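Local coordinates for protein DNA photolyase (Agrobacterium tumefaciens, PDB 4U63) that probably repairs ultraviolet-damaged DNA by light-driven splitting of cyclobutane pyrimidine dimers, using a flavin (FAD) cofactor and a methenyltetrahydrofolate antenna, at residues S38-L44 and A183-P188; S147-L151 and S270-W275. One frame throughout, in Å; residues are numbered along the deposited sequence. Where two conformers were deposited one is given.

Interaction 1 of 2, residues S38-L44 and A183-P188; sequences SDNLALL and APADPP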
ATOM      1  N   SER A  38     -11.759   6.363  14.117  1.00 20.91           N
ATOM      2  CA  SER A  38     -11.011   5.884  15.278  1.00 21.46           C
ATOM      3  C   SER A  38      -9.553   6.310  15.207  1.00 22.41           C
ATOM      4  O   SER A  38      -8.984   6.456  14.126  1.00 23.97           O
ATOM      5  CB  SER A  38     -11.076   4.355  15.392  1.00 24.91           C
ATOM      6  OG  SER A  38     -12.407   3.899  15.536  1.00 28.67           O
ATOM      7  N   ASP A  39      -8.958   6.492  16.377  1.00 21.70           N
ATOM      8  CA  ASP A  39      -7.578   6.939  16.524  1.00 22.23           C
ATOM      9  C   ASP A  39      -7.241   8.043  15.508  1.00 21.91           C
ATOM     10  O   ASP A  39      -6.237   7.987  14.801  1.00 22.14           O
ATOM     11  CB  ASP A  39      -6.614   5.746  16.412  1.00 24.33           C
ATOM     12  CG  ASP A  39      -5.254   6.027  17.046  1.00 28.01           C
ATOM     13  OD1 ASP A  39      -5.204   6.827  18.002  1.00 30.33           O
ATOM     14  OD2 ASP A  39      -4.243   5.441  16.606  1.00 27.39           O
ATOM     15  N   ASN A  40      -8.112   9.049  15.456  1.00 20.80           N
ATOM     16  CA  ASN A  40      -7.991  10.145  14.501  1.00 21.70           C
ATOM     17  C   ASN A  40      -7.848  11.444  15.283  1.00 21.64           C
ATOM     18  O   ASN A  40      -8.848  12.032  15.722  1.00 22.41           O
ATOM     19  CB  ASN A  40      -9.206  10.146  13.565  1.00 22.25           C
ATOM     20  CG  ASN A  40      -9.116  11.202  12.484  1.00 21.61           C
ATOM     21  OD1 ASN A  40      -8.467  12.227  12.659  1.00 22.48           O
ATOM     22  ND2 ASN A  40      -9.777  10.961  11.359  1.00 21.91           N
ATOM     23  N   LEU A  41      -6.599  11.882  15.471  1.00 21.73           N
ATOM     24  CA  LEU A  41      -6.311  13.047  16.331  1.00 23.82           C
ATOM     25  C   LEU A  41      -6.860  14.348  15.768  1.00 22.15           C
ATOM     26  O   LEU A  41      -7.264  15.224  16.524  1.00 22.90           O
ATOM     27  CB  LEU A  41      -4.804  13.179  16.602  1.00 25.50           C
ATOM     28  CG  LEU A  41      -4.157  12.069  17.449  1.00 29.06           C
ATOM     29  CD1 LEU A  41      -2.659  12.284  17.593  1.00 29.66           C
ATOM     30  CD2 LEU A  41      -4.801  11.973  18.826  1.00 33.58           C
ATOM     31  N   ALA A  42      -6.888  14.473  14.441  1.00 22.16           N
ATOM     32  CA  ALA A  42      -7.467  15.669  13.816  1.00 22.86           C
ATOM     33  C   ALA A  42      -8.954  15.772  14.129  1.00 22.20           C
ATOM     34  O   ALA A  42      -9.442  16.823  14.555  1.00 22.29           O
ATOM     35  CB  ALA A  42      -7.244  15.659  12.311  1.00 22.01           C
ATOM     36  N   LEU A  43      -9.675  14.676  13.921  1.00 22.71           N
ATOM     37  CA  LEU A  43     -11.113  14.647  14.219  1.00 22.89           C
ATOM     38  C   LEU A  43     -11.381  14.914  15.709  1.00 20.85           C
ATOM     39  O   LEU A  43     -12.282  15.679  16.054  1.00 23.10           O
ATOM     40  CB  LEU A  43     -11.724  13.319  13.798  1.00 22.56           C
ATOM     41  CG  LEU A  43     -13.236  13.184  13.963  1.00 23.66           C
ATOM     42  CD1 LEU A  43     -13.995  14.187  13.115  1.00 24.47           C
ATOM     43  CD2 LEU A  43     -13.655  11.774  13.602  1.00 21.40           C
ATOM     44  N   LEU A  44     -10.593  14.294  16.581  1.00 21.73           N
ATOM     45  CA  LEU A  44     -10.706  14.545  18.027  1.00 23.44           C
ATOM     46  C   LEU A  44     -10.433  16.002  18.381  1.00 24.00           C
ATOM     47  O   LEU A  44     -11.111  16.575  19.236  1.00 24.52           O
ATOM     48  CB  LEU A  44      -9.789  13.608  18.814  1.00 23.50           C
ATOM     49  CG  LEU A  44     -10.218  12.133  18.767  1.00 26.81           C
ATOM     50  CD1 LEU A  44      -9.139  11.242  19.358  1.00 31.04           C
ATOM     51  CD2 LEU A  44     -11.545  11.893  19.475  1.00 27.43           C
ATOM     52  N   ALA A 183      -1.556   4.150  23.097  1.00 47.20           N
ATOM     53  CA  ALA A 183      -2.729   3.329  22.748  1.00 39.43           C
ATOM     54  C   ALA A 183      -3.703   4.143  21.873  1.00 47.19           C
ATOM     55  O   ALA A 183      -3.698   5.394  21.926  1.00 41.34           O
ATOM     56  CB  ALA A 183      -3.429   2.828  24.004  1.00 44.30           C
ATOM     57  N   PRO A 184      -4.531   3.451  21.059  1.00 40.66           N
ATOM     58  CA  PRO A 184      -5.419   4.172  20.136  1.00 33.60           C
ATOM     59  C   PRO A 184      -6.586   4.879  20.841  1.00 33.06           C
ATOM     60  O   PRO A 184      -7.149   4.340  21.795  1.00 37.26           O
ATOM     61  CB  PRO A 184      -5.930   3.061  19.207  1.00 34.44           C
ATOM     62  CG  PRO A 184      -5.900   1.833  20.062  1.00 36.10           C
ATOM     63  CD  PRO A 184      -4.650   1.987  20.889  1.00 38.32           C
ATOM     64  N   ALA A 185      -6.931   6.076  20.371  1.00 32.13           N
ATOM     65  CA  ALA A 185      -8.058   6.831  20.919  1.00 32.19           C
ATOM     66  C   ALA A 185      -9.384   6.353  20.328  1.00 32.11           C
ATOM     67  O   ALA A 185      -9.458   5.958  19.158  1.00 30.55           O
ATOM     68  CB  ALA A 185      -7.876   8.310  20.657  1.00 32.94           C
ATOM     69  N   ASP A 186     -10.432   6.396  21.144  1.00 30.89           N
ATOM     70  CA  ASP A 186     -11.770   6.016  20.703  1.00 30.53           C
ATOM     71  C   ASP A 186     -12.296   6.976  19.637  1.00 27.17           C
ATOM     72  O   ASP A 186     -11.937   8.152  19.632  1.00 28.19           O
ATOM     73  CB  ASP A 186     -12.761   6.035  21.869  1.00 34.39           C
ATOM     74  CG  ASP A 186     -12.514   4.940  22.884  1.00 39.30           C
ATOM     75  OD1 ASP A 186     -11.718   4.006  22.628  1.00 42.65           O
ATOM     76  OD2 ASP A 186     -13.138   5.016  23.956  1.00 42.79           O
ATOM     77  N   PRO A 187     -13.163   6.479  18.742  1.00 27.01           N
ATOM     78  CA  PRO A 187     -13.820   7.378  17.809  1.00 28.57           C
ATOM     79  C   PRO A 187     -14.907   8.199  18.517  1.00 28.60           C
ATOM     80  O   PRO A 187     -15.513   7.719  19.473  1.00 34.05           O
ATOM     81  CB  PRO A 187     -14.459   6.423  16.798  1.00 27.47           C
ATOM     82  CG  PRO A 187     -14.747   5.183  17.596  1.00 29.31           C
ATOM     83  CD  PRO A 187     -13.625   5.081  18.587  1.00 30.71           C
ATOM     84  N   PRO A 188     -15.150   9.433  18.056  1.00 27.81           N
ATOM     85  CA  PRO A 188     -16.294  10.170  18.592  1.00 29.06           C
ATOM     86  C   PRO A 188     -17.581   9.510  18.109  1.00 31.58           C
ATOM     87  O   PRO A 188     -17.667   9.106  16.945  1.00 33.98           O
ATOM     88  CB  PRO A 188     -16.131  11.566  17.982  1.00 30.93           C
ATOM     89  CG  PRO A 188     -15.373  11.344  16.722  1.00 26.29           C
ATOM     90  CD  PRO A 188     -14.465  10.172  16.976  1.00 24.99           C
TER
HETATM   91  O   HOH W   1      -3.358   7.956  19.733  1.00 47.73           O
HETATM   92  O   HOH W   2     -10.621   9.123  17.019  1.00 23.72           O
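The carboxylate of Asp-39 lies with one face against Pro-184. CB of Pro-184 sits over that face, 3.7 Å from CG of Asp-39, and CA of Pro-184 covers the same side. Ala-185 N also comes from this side and donates to Asp-39 OD1 at 3.0 Å, from 51° out of the carboxylate plane. The bond is nearly straight at the hydrogen (167°). Water 1 at OD1 and Ser-270 OG at OD2 lie close to the plane of the group and bond to it, so it is held at both oxygens. CG of Asp-39 is anti to the backbone N (chi1 -159°), which carries the carboxylate to Pro-184 and Ala-185. The main chain returns the grip: Asp-39 N donates to Ala-185 O at 2.9 Å. Both polar backbone atoms of Ala-185 are thus used by one residue.

Residues 183-188 run in a polyproline II conformation, an extended form without regular strand pairing. They pass the start of helix 41-49, the helix after strand 27-31 of the parallel sheet in the alpha/beta domain. Asn-40 is the N-cap of this helix, its OD1 accepting from Leu-43 N.

Ser-38 OG lies against CB, CG and CD of the Pro-187 ring, with CG at 3.4 Å. On the helix, Leu-43 CD2 meets CG of Pro-188 at 3.6 Å. Leu-44 CD1 presses on CB of Ala-185 at 3.4 Å, tighter than usual for two carbons. Water 2 accepts from Asn-40 N and donates to Asp-186 O at 3.1 Å.

Interaction 2 of 2, residues S147-L151 and S270-W275; sequences SGQLL and SPAAVW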
ATOM      1  N   SER A 147      -0.231  13.748  14.000  1.00 20.68           N
ATOM      2  CA  SER A 147       0.397  12.457  13.764  0.61 19.44           C
ATOM      3  C   SER A 147      -0.668  11.362  13.729  1.00 19.65           C
ATOM      4  O   SER A 147      -1.804  11.582  14.150  1.00 22.14           O
ATOM      5  CB  SER A 147       1.412  12.144  14.866  0.61 20.81           C
ATOM      6  OG  SER A 147       0.781  12.000  16.129  0.61 20.75           O
ATOM      7  N   GLY A 148      -0.277  10.189  13.238  1.00 19.19           N
ATOM      8  CA  GLY A 148      -1.177   9.044  13.152  1.00 19.86           C
ATOM      9  C   GLY A 148      -0.827   8.058  12.049  1.00 20.03           C
ATOM     10  O   GLY A 148      -0.958   6.856  12.242  1.00 21.00           O
ATOM     11  N   GLN A 149      -0.383   8.566  10.899  1.00 18.39           N
ATOM     12  CA  GLN A 149      -0.071   7.711   9.759  0.65 18.10           C
ATOM     13  C   GLN A 149       1.092   6.758  10.058  1.00 18.09           C
ATOM     14  O   GLN A 149       1.092   5.617   9.591  1.00 17.64           O
ATOM     15  CB  GLN A 149       0.263   8.553   8.520  0.65 18.29           C
ATOM     16  CG  GLN A 149       0.532   7.718   7.266  0.65 20.10           C
ATOM     17  CD  GLN A 149       0.966   8.550   6.079  0.65 21.58           C
ATOM     18  OE1 GLN A 149       1.340   9.688   6.225  0.65 20.84           O
ATOM     19  NE2 GLN A 149       0.924   7.961   4.892  0.65 23.90           N
ATOM     20  N   LEU A 150       2.077   7.245  10.824  1.00 17.92           N
ATOM     21  CA  LEU A 150       3.271   6.492  11.167  1.00 17.63           C
ATOM     22  C   LEU A 150       3.501   6.417  12.675  1.00 17.83           C
ATOM     23  O   LEU A 150       3.161   7.332  13.422  1.00 19.08           O
ATOM     24  CB  LEU A 150       4.501   7.165  10.530  1.00 17.13           C
ATOM     25  CG  LEU A 150       4.524   7.315   9.005  1.00 19.08           C
ATOM     26  CD1 LEU A 150       5.742   8.107   8.562  1.00 17.75           C
ATOM     27  CD2 LEU A 150       4.498   5.957   8.324  1.00 19.73           C
ATOM     28  N   LEU A 151       4.111   5.326  13.100  1.00 19.32           N
ATOM     29  CA  LEU A 151       4.570   5.147  14.476  1.00 20.63           C
ATOM     30  C   LEU A 151       5.710   6.082  14.838  1.00 21.43           C
ATOM     31  O   LEU A 151       5.845   6.471  16.004  1.00 23.36           O
ATOM     32  CB  LEU A 151       5.043   3.709  14.686  1.00 21.57           C
ATOM     33  CG  LEU A 151       3.998   2.608  14.536  1.00 21.73           C
ATOM     34  CD1 LEU A 151       4.664   1.248  14.621  1.00 24.95           C
ATOM     35  CD2 LEU A 151       2.932   2.763  15.598  1.00 23.16           C
ATOM     36  N   SER A 270      -4.949   2.869  11.974  1.00 18.93           N
ATOM     37  CA  SER A 270      -3.620   3.391  12.288  1.00 19.04           C
ATOM     38  C   SER A 270      -2.641   2.265  12.635  1.00 18.32           C
ATOM     39  O   SER A 270      -3.053   1.238  13.165  1.00 20.44           O
ATOM     40  CB  SER A 270      -3.701   4.353  13.465  1.00 18.05           C
ATOM     41  OG  SER A 270      -3.872   3.673  14.695  1.00 21.21           O
ATOM     42  N   PRO A 271      -1.334   2.463  12.367  1.00 18.74           N
ATOM     43  CA  PRO A 271      -0.385   1.428  12.770  1.00 18.75           C
ATOM     44  C   PRO A 271      -0.324   1.275  14.303  1.00 18.25           C
ATOM     45  O   PRO A 271      -0.027   0.191  14.784  1.00 20.86           O
ATOM     46  CB  PRO A 271       0.947   1.926  12.184  1.00 17.64           C
ATOM     47  CG  PRO A 271       0.757   3.406  12.063  1.00 18.54           C
ATOM     48  CD  PRO A 271      -0.663   3.540  11.619  1.00 19.01           C
ATOM     49  N   ALA A 272      -0.626   2.339  15.056  1.00 18.85           N
ATOM     50  CA  ALA A 272      -0.657   2.229  16.527  1.00 19.51           C
ATOM     51  C   ALA A 272      -1.766   1.294  16.978  1.00 18.68           C
ATOM     52  O   ALA A 272      -1.568   0.540  17.914  1.00 19.00           O
ATOM     53  CB  ALA A 272      -0.819   3.589  17.189  1.00 22.48           C
ATOM     54  N   ALA A 273      -2.923   1.349  16.310  1.00 18.14           N
ATOM     55  CA  ALA A 273      -4.037   0.435  16.630  1.00 20.63           C
ATOM     56  C   ALA A 273      -3.652  -1.017  16.345  1.00 22.19           C
ATOM     57  O   ALA A 273      -3.911  -1.903  17.149  1.00 23.10           O
ATOM     58  CB  ALA A 273      -5.290   0.810  15.856  1.00 22.10           C
ATOM     59  N   VAL A 274      -3.017  -1.244  15.199  1.00 21.16           N
ATOM     60  CA  VAL A 274      -2.525  -2.579  14.840  1.00 19.33           C
ATOM     61  C   VAL A 274      -1.511  -3.083  15.884  1.00 19.41           C
ATOM     62  O   VAL A 274      -1.624  -4.202  16.386  1.00 21.31           O
ATOM     63  CB  VAL A 274      -1.903  -2.597  13.431  1.00 19.22           C
ATOM     64  CG1 VAL A 274      -1.326  -3.970  13.107  1.00 19.05           C
ATOM     65  CG2 VAL A 274      -2.929  -2.195  12.385  1.00 20.11           C
ATOM     66  N   TRP A 275      -0.537  -2.249  16.218  1.00 19.69           N
ATOM     67  CA  TRP A 275       0.475  -2.608  17.233  1.00 19.57           C
ATOM     68  C   TRP A 275      -0.157  -2.940  18.590  1.00 20.94           C
ATOM     69  O   TRP A 275       0.147  -3.985  19.206  1.00 20.78           O
ATOM     70  CB  TRP A 275       1.497  -1.467  17.384  1.00 20.58           C
ATOM     71  CG  TRP A 275       2.680  -1.818  18.250  1.00 20.78           C
ATOM     72  CD1 TRP A 275       2.693  -1.965  19.615  1.00 25.03           C
ATOM     73  CD2 TRP A 275       4.017  -2.065  17.811  1.00 22.79           C
ATOM     74  NE1 TRP A 275       3.950  -2.291  20.044  1.00 25.44           N
ATOM     75  CE2 TRP A 275       4.786  -2.357  18.962  1.00 22.30           C
ATOM     76  CE3 TRP A 275       4.644  -2.065  16.555  1.00 22.75           C
ATOM     77  CZ2 TRP A 275       6.149  -2.652  18.896  1.00 24.13           C
ATOM     78  CZ3 TRP A 275       6.006  -2.356  16.489  1.00 23.03           C
ATOM     79  CH2 TRP A 275       6.743  -2.643  17.661  1.00 23.37           C
TER
HETATM   80  O   HOH W   3      -0.464   5.455  14.540  1.00 23.13           O
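Leu-151 and Pro-271 lie alongside each other, pointing opposite ways, with Leu-151 CG 3.9 Å from Pro-271 CB. Leu-151 CD2 reaches the first turn of helix 271-276 and lies 3.6 Å from Ala-272 N. Its CD1 approaches the indole of Trp-275 at CE3, 3.8 Å away, and the leucine stands roughly perpendicular to the tryptophan side chain. A chi1 of -172° swings the Trp-275 indole away from its backbone N, which brings the six-membered ring to Leu-151. The Pro-271 ring also meets two backbone carbonyls. Gln-149 O is 3.3 Å from CG of Pro-271, and Gly-148 O is 3.4 Å from its CD.

Water 3 links the segments. It donates to Gly-148 O at 2.7 Å and accepts from Ala-272 N at 3.2 Å. Gly-148 has a phi of 153°, where a side chain would strike the preceding carbonyl oxygen. Ser-270 is the N-cap of the helix; its OG accepts from Ala-273 N and is also hydrogen-bonded to Asp-39 OD2.

Residues 147-151 leave strand 142-146 at the edge of the parallel sheet and pack on the N-terminal turn of helix 271-276. Further out, helix 287-309 holds this loop. Glu-301 accepts from Leu-151 N, and Arg-300 bonds Gln-149 O, while Arg-294 makes a cation-pi contact with Trp-275. The side chain of Pro-271 is about 8 Å from the bound FAD.

No direct hydrogen bond joins the two segments. They hold by apolar packing and one water; the carbonyl oxygens at the proline ring probably add weak attraction near the helix N-terminus, whose dipole is partly positive.

In the fold
The centres of interactions 1 and 2 are 11 Å apart, on the same side of the chain's centre. Their segments alternate along the chain: 38-44, 147-151, 183-188, then 270-275. The first two follow strands 27-31 and 142-146 of the five-stranded parallel sheet. The two contacts also touch each other. A probable hydrogen bond, Asp-39 OD2 to Ser-270 OG at 2.6 Å, ties them directly. Leu-41 CD1 packs on Ser-147 O, and Pro-184 CB on Ala-273 CB. Helix 271-276 is therefore met by residues of both contacts. Interaction 1, at the surface, holds the loop after helix 168-177 on the alpha/beta part. Interaction 2, deeper, brings the loop after strand 142-146 to helix 271-276, nearer the FAD.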